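Local coordinates for ThiJ/pfpI family protein (Bacillus anthracis, PDB 3EFE) that is of unknown function but belongs to the DJ-1/PfpI family, whose members include chaperones, proteases and other hydrolases with a glutaminase-like fold, at residues Tyr23-Lys35 with Pro169-Phe183. Numbering follows the deposited sequence.
Sequences YLIAELNSGRYFK and PLEFAMEVLKKIDVF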
loop_
_atom_site.group_PDB
_atom_site.type_symbol
_atom_site.label_atom_id
_atom_site.label_comp_id
_atom_site.label_asym_id
_atom_site.label_seq_id
_atom_site.Cartn_x
_atom_site.Cartn_y
_atom_site.Cartn_z
ATOM N N TYR D 23 -1.025 3.400 -3.009
ATOM C CA TYR D 23 -0.795 4.094 -4.266
ATOM C C TYR D 23 -1.642 5.356 -4.398
ATOM O O TYR D 23 -1.130 6.460 -4.704
ATOM C CB TYR D 23 -1.158 3.168 -5.421
ATOM C CG TYR D 23 -0.239 1.942 -5.716
ATOM C CD1 TYR D 23 1.081 2.115 -6.066
ATOM C CD2 TYR D 23 -0.746 0.636 -5.698
ATOM C CE1 TYR D 23 1.868 1.068 -6.376
ATOM C CE2 TYR D 23 0.067 -0.468 -5.975
ATOM C CZ TYR D 23 1.368 -0.230 -6.326
ATOM O OH TYR D 23 2.216 -1.259 -6.633
ATOM N N LEU D 24 -2.943 5.206 -4.199
ATOM C CA LEU D 24 -3.831 6.331 -4.428
ATOM C C LEU D 24 -3.533 7.493 -3.502
ATOM O O LEU D 24 -3.325 8.605 -3.938
ATOM C CB LEU D 24 -5.305 5.887 -4.302
ATOM C CG LEU D 24 -6.390 6.908 -4.646
ATOM C CD1 LEU D 24 -6.111 7.659 -6.063
ATOM C CD2 LEU D 24 -7.748 6.244 -4.603
ATOM N N ILE D 25 -3.506 7.231 -2.208
ATOM C CA ILE D 25 -3.334 8.299 -1.244
ATOM C C ILE D 25 -1.946 9.030 -1.286
ATOM O O ILE D 25 -1.839 10.234 -1.031
ATOM C CB ILE D 25 -3.769 7.853 0.203
ATOM C CG1 ILE D 25 -2.846 6.782 0.782
ATOM C CG2 ILE D 25 -5.221 7.555 0.205
ATOM C CD1 ILE D 25 -2.805 6.775 2.319
ATOM N N ALA D 26 -0.901 8.267 -1.622
ATOM C CA ALA D 26 0.448 8.776 -1.737
ATOM C C ALA D 26 0.562 9.704 -2.922
ATOM O O ALA D 26 1.238 10.732 -2.910
ATOM C CB ALA D 26 1.412 7.574 -1.839
ATOM N N GLU D 27 -0.080 9.377 -4.007
ATOM C CA GLU D 27 0.035 10.219 -5.213
ATOM C C GLU D 27 -0.763 11.535 -5.069
ATOM O O GLU D 27 -0.348 12.595 -5.536
ATOM C CB GLU D 27 -0.465 9.440 -6.433
ATOM C CG GLU D 27 0.416 8.303 -6.865
ATOM C CD GLU D 27 1.864 8.698 -7.130
ATOM O OE1 GLU D 27 2.187 9.904 -7.145
ATOM O OE2 GLU D 27 2.685 7.789 -7.342
ATOM N N LEU D 28 -1.911 11.418 -4.427
ATOM C CA LEU D 28 -2.803 12.515 -4.123
ATOM C C LEU D 28 -2.194 13.457 -3.108
ATOM O O LEU D 28 -1.968 14.606 -3.374
ATOM C CB LEU D 28 -4.145 11.964 -3.599
ATOM C CG LEU D 28 -5.034 11.414 -4.716
ATOM C CD1 LEU D 28 -6.228 10.795 -4.097
ATOM C CD2 LEU D 28 -5.390 12.544 -5.724
ATOM N N ASN D 29 -1.860 12.919 -1.958
ATOM C CA ASN D 29 -1.351 13.772 -0.895
ATOM C C ASN D 29 0.003 14.455 -1.273
ATOM O O ASN D 29 0.281 15.572 -0.870
ATOM C CB ASN D 29 -1.335 12.969 0.429
ATOM C CG ASN D 29 -1.092 13.811 1.633
ATOM O OD1 ASN D 29 -0.018 13.767 2.259
ATOM N ND2 ASN D 29 -2.103 14.532 2.028
ATOM N N SER D 30 0.859 13.785 -2.034
ATOM C CA SER D 30 2.087 14.431 -2.472
ATOM C C SER D 30 1.939 15.398 -3.672
ATOM O O SER D 30 2.731 16.349 -3.786
ATOM C CB SER D 30 3.147 13.379 -2.844
ATOM O OG SER D 30 2.777 12.661 -3.979
ATOM N N GLY D 31 1.021 15.089 -4.589
ATOM C CA GLY D 31 0.854 15.802 -5.791
ATOM C C GLY D 31 2.032 15.688 -6.712
ATOM O O GLY D 31 2.126 16.464 -7.730
ATOM N N ARG D 32 2.976 14.809 -6.404
ATOM C CA ARG D 32 4.239 14.859 -7.167
ATOM C C ARG D 32 4.119 14.686 -8.683
ATOM O O ARG D 32 4.937 15.163 -9.399
ATOM C CB ARG D 32 5.213 13.817 -6.662
ATOM C CG ARG D 32 4.643 12.428 -6.667
ATOM C CD ARG D 32 5.578 11.437 -6.132
ATOM N NE ARG D 32 5.056 10.097 -6.354
ATOM C CZ ARG D 32 5.793 8.976 -6.262
ATOM N NH1 ARG D 32 7.043 8.998 -5.871
ATOM N NH2 ARG D 32 5.269 7.811 -6.532
ATOM N N TYR D 33 3.103 14.010 -9.194
ATOM C CA TYR D 33 2.984 13.803 -10.611
ATOM C C TYR D 33 1.759 14.480 -11.188
ATOM O O TYR D 33 1.372 14.164 -12.292
ATOM C CB TYR D 33 2.886 12.314 -10.912
ATOM C CG TYR D 33 4.063 11.471 -10.508
ATOM C CD1 TYR D 33 5.336 12.022 -10.385
ATOM C CD2 TYR D 33 3.888 10.129 -10.183
ATOM C CE1 TYR D 33 6.387 11.250 -10.043
ATOM C CE2 TYR D 33 4.934 9.354 -9.847
ATOM C CZ TYR D 33 6.192 9.933 -9.803
ATOM O OH TYR D 33 7.285 9.212 -9.431
ATOM N N PHE D 34 1.155 15.396 -10.428
ATOM C CA PHE D 34 0.083 16.233 -10.897
ATOM C C PHE D 34 0.525 17.015 -12.083
ATOM O O PHE D 34 1.732 17.235 -12.307
ATOM C CB PHE D 34 -0.392 17.204 -9.801
ATOM C CG PHE D 34 -1.308 16.538 -8.753
ATOM C CD1 PHE D 34 -2.139 17.290 -7.928
ATOM C CD2 PHE D 34 -1.360 15.168 -8.607
ATOM C CE1 PHE D 34 -2.948 16.704 -6.997
ATOM C CE2 PHE D 34 -2.184 14.585 -7.659
ATOM C CZ PHE D 34 -2.963 15.361 -6.867
ATOM N N LYS D 35 -0.466 17.471 -12.838
ATOM C CA LYS D 35 -0.258 18.352 -13.996
ATOM C C LYS D 35 0.108 19.710 -13.493
ATOM O O LYS D 35 0.042 19.963 -12.261
ATOM C CB LYS D 35 -1.511 18.457 -14.877
ATOM C CG LYS D 35 -2.707 19.141 -14.287
ATOM C CD LYS D 35 -3.915 18.671 -15.041
ATOM C CE LYS D 35 -5.240 19.156 -14.400
ATOM N NZ LYS D 35 -6.450 18.975 -15.294
ATOM N N PRO D 169 -5.204 -2.729 -6.686
ATOM C CA PRO D 169 -5.012 -1.340 -6.208
ATOM C C PRO D 169 -4.445 -0.298 -7.201
ATOM O O PRO D 169 -4.740 0.909 -7.067
ATOM C CB PRO D 169 -4.102 -1.507 -4.999
ATOM C CG PRO D 169 -3.545 -2.871 -5.067
ATOM C CD PRO D 169 -4.322 -3.689 -5.993
ATOM N N LEU D 170 -3.621 -0.723 -8.165
ATOM C CA LEU D 170 -3.043 0.197 -9.181
ATOM C C LEU D 170 -4.091 0.638 -10.125
ATOM O O LEU D 170 -4.119 1.827 -10.527
ATOM C CB LEU D 170 -2.028 -0.508 -10.057
ATOM C CG LEU D 170 -0.523 -0.262 -10.053
ATOM C CD1 LEU D 170 0.163 -0.918 -11.314
ATOM C CD2 LEU D 170 -0.218 1.245 -9.941
ATOM N N GLU D 171 -4.887 -0.339 -10.588
ATOM C CA GLU D 171 -6.029 -0.074 -11.451
ATOM C C GLU D 171 -7.070 0.834 -10.756
ATOM O O GLU D 171 -7.619 1.757 -11.384
ATOM C CB GLU D 171 -6.740 -1.403 -11.880
ATOM C CG GLU D 171 -6.034 -2.145 -12.923
ATOM C CD GLU D 171 -4.811 -2.888 -12.410
ATOM O OE1 GLU D 171 -4.630 -3.123 -11.146
ATOM O OE2 GLU D 171 -4.035 -3.267 -13.330
ATOM N N PHE D 172 -7.378 0.497 -9.497
ATOM C CA PHE D 172 -8.201 1.328 -8.627
ATOM C C PHE D 172 -7.672 2.762 -8.594
ATOM O O PHE D 172 -8.426 3.703 -8.816
ATOM C CB PHE D 172 -8.269 0.712 -7.241
ATOM C CG PHE D 172 -9.116 1.492 -6.212
ATOM C CD1 PHE D 172 -10.485 1.711 -6.419
ATOM C CD2 PHE D 172 -8.546 1.970 -5.047
ATOM C CE1 PHE D 172 -11.234 2.357 -5.469
ATOM C CE2 PHE D 172 -9.302 2.672 -4.112
ATOM C CZ PHE D 172 -10.657 2.796 -4.287
ATOM N N ALA D 173 -6.389 2.917 -8.343
ATOM C CA ALA D 173 -5.731 4.245 -8.184
ATOM C C ALA D 173 -5.765 5.008 -9.503
ATOM O O ALA D 173 -6.034 6.192 -9.547
ATOM C CB ALA D 173 -4.276 4.075 -7.674
ATOM N N MET D 174 -5.535 4.279 -10.583
ATOM C CA MET D 174 -5.564 4.817 -11.911
ATOM C C MET D 174 -6.904 5.373 -12.290
ATOM O O MET D 174 -6.983 6.438 -12.858
ATOM C CB MET D 174 -5.114 3.745 -12.918
ATOM C CG MET D 174 -4.739 4.328 -14.314
ATOM S SD MET D 174 -5.855 3.771 -15.567
ATOM C CE MET D 174 -7.408 4.432 -15.103
ATOM N N GLU D 175 -7.969 4.643 -12.004
ATOM C CA GLU D 175 -9.322 5.087 -12.308
ATOM C C GLU D 175 -9.724 6.263 -11.458
ATOM O O GLU D 175 -10.368 7.153 -11.968
ATOM C CB GLU D 175 -10.379 3.916 -12.095
ATOM C CG GLU D 175 -10.270 2.686 -13.062
ATOM C CD GLU D 175 -10.552 3.037 -14.510
ATOM O OE1 GLU D 175 -10.997 4.186 -14.772
ATOM O OE2 GLU D 175 -10.284 2.176 -15.395
ATOM N N VAL D 176 -9.378 6.290 -10.171
ATOM C CA VAL D 176 -9.715 7.458 -9.337
ATOM C C VAL D 176 -8.993 8.669 -9.847
ATOM O O VAL D 176 -9.591 9.737 -10.013
ATOM C CB VAL D 176 -9.391 7.266 -7.834
ATOM C CG1 VAL D 176 -9.689 8.542 -7.028
ATOM C CG2 VAL D 176 -10.185 6.154 -7.316
ATOM N N LEU D 177 -7.719 8.475 -10.162
ATOM C CA LEU D 177 -6.816 9.564 -10.560
ATOM C C LEU D 177 -7.327 10.240 -11.828
ATOM O O LEU D 177 -7.315 11.456 -11.929
ATOM C CB LEU D 177 -5.391 9.031 -10.750
ATOM C CG LEU D 177 -4.281 9.239 -9.683
ATOM C CD1 LEU D 177 -4.659 9.944 -8.370
ATOM C CD2 LEU D 177 -3.480 7.997 -9.437
ATOM N N LYS D 178 -7.768 9.406 -12.769
ATOM C CA LYS D 178 -8.370 9.789 -14.006
ATOM C C LYS D 178 -9.713 10.462 -13.794
ATOM O O LYS D 178 -9.943 11.473 -14.348
ATOM C CB LYS D 178 -8.564 8.553 -14.842
ATOM C CG LYS D 178 -8.999 8.769 -16.271
ATOM C CD LYS D 178 -8.804 7.388 -16.915
ATOM C CE LYS D 178 -9.178 7.331 -18.368
ATOM N NZ LYS D 178 -10.707 7.394 -18.533
ATOM N N LYS D 179 -10.591 9.912 -12.975
ATOM C CA LYS D 179 -11.888 10.557 -12.734
ATOM C C LYS D 179 -11.688 11.982 -12.258
ATOM O O LYS D 179 -12.321 12.843 -12.764
ATOM C CB LYS D 179 -12.752 9.744 -11.710
ATOM C CG LYS D 179 -14.184 10.274 -11.392
ATOM C CD LYS D 179 -15.157 10.192 -12.603
ATOM C CE LYS D 179 -16.134 11.489 -12.759
ATOM N NZ LYS D 179 -17.096 11.538 -14.034
ATOM N N ILE D 180 -10.821 12.227 -11.266
ATOM C CA ILE D 180 -10.630 13.584 -10.709
ATOM C C ILE D 180 -9.697 14.533 -11.493
ATOM O O ILE D 180 -9.505 15.716 -11.111
ATOM C CB ILE D 180 -10.234 13.530 -9.206
ATOM C CG1 ILE D 180 -8.789 13.034 -8.981
ATOM C CG2 ILE D 180 -11.243 12.619 -8.402
ATOM C CD1 ILE D 180 -8.310 13.338 -7.613
ATOM N N ASP D 181 -9.113 14.005 -12.569
ATOM C CA ASP D 181 -8.404 14.786 -13.596
ATOM C C ASP D 181 -7.230 15.635 -13.066
ATOM O O ASP D 181 -7.123 16.863 -13.289
ATOM C CB ASP D 181 -9.389 15.645 -14.373
ATOM C CG ASP D 181 -8.841 16.052 -15.740
ATOM O OD1 ASP D 181 -8.240 15.164 -16.388
ATOM O OD2 ASP D 181 -9.013 17.228 -16.151
ATOM N N VAL D 182 -6.337 14.927 -12.388
ATOM C CA VAL D 182 -5.305 15.474 -11.556
ATOM C C VAL D 182 -3.905 15.261 -12.219
ATOM O O VAL D 182 -2.995 16.021 -12.036
ATOM C CB VAL D 182 -5.561 14.867 -10.199
ATOM C CG1 VAL D 182 -4.827 13.521 -9.998
ATOM C CG2 VAL D 182 -5.448 15.875 -9.125
ATOM N N PHE D 183 -3.799 14.260 -13.073
ATOM C CA PHE D 183 -2.636 13.981 -13.890
ATOM C C PHE D 183 -3.084 14.318 -15.290
ATOM O O PHE D 183 -4.261 14.357 -15.548
ATOM C CB PHE D 183 -2.262 12.464 -13.907
ATOM C CG PHE D 183 -1.571 11.927 -12.658
ATOM C CD1 PHE D 183 -1.748 12.476 -11.412
ATOM C CD2 PHE D 183 -0.794 10.766 -12.748
ATOM C CE1 PHE D 183 -1.133 11.881 -10.293
ATOM C CE2 PHE D 183 -0.190 10.207 -11.664
ATOM C CZ PHE D 183 -0.339 10.750 -10.444
HETATM O O HOH W 1 -4.481 2.195 -4.465
#
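Leu24 enters a hole lined by Phe172, Ala173, Val176 and Leu177, a single knob-into-hole contact between two neighbouring helices that pack against the mainly parallel sheet of the DJ-1/PfpI alpha/beta fold. The axes of helix segments 23-30 and 169-179 approach to 9.2 Å, their N-to-C directions 36° apart, and Leu24 shows how one branched side chain can fill such a junction. Its CB lies 4.0 Å from Ala173 CB. With CG anti to the backbone N (chi1 -174°), the side chain crosses Val176 at about a right angle; CD1 meets Val176 CB and Leu177 CD1, the latter at 3.6 Å, while CD2 touches Val176 CG2 and Phe172 CE2. Strand 77-80 meets the same side chain through Ile79. Toward one end, Leu170 CD2 sits over the centre of the Tyr23 ring, 4° off its normal; Tyr23 also meets Trp19 of the second subunit. The second helix ends in a Schellman motif at Asp181, and beyond it Val182 CG2 lies over one face of the Phe34 ring, opposite Gly31 CA. The Phe183 ring receives Tyr33 CB over a face. Lys35 holds this turn through its backbone N, bonded to Val182 O, and through NZ, which reaches Asp181 O at 3.0 Å and forms a salt bridge whose hydrogen bond, to Asp181 OD2 at 3.2 Å, is weak.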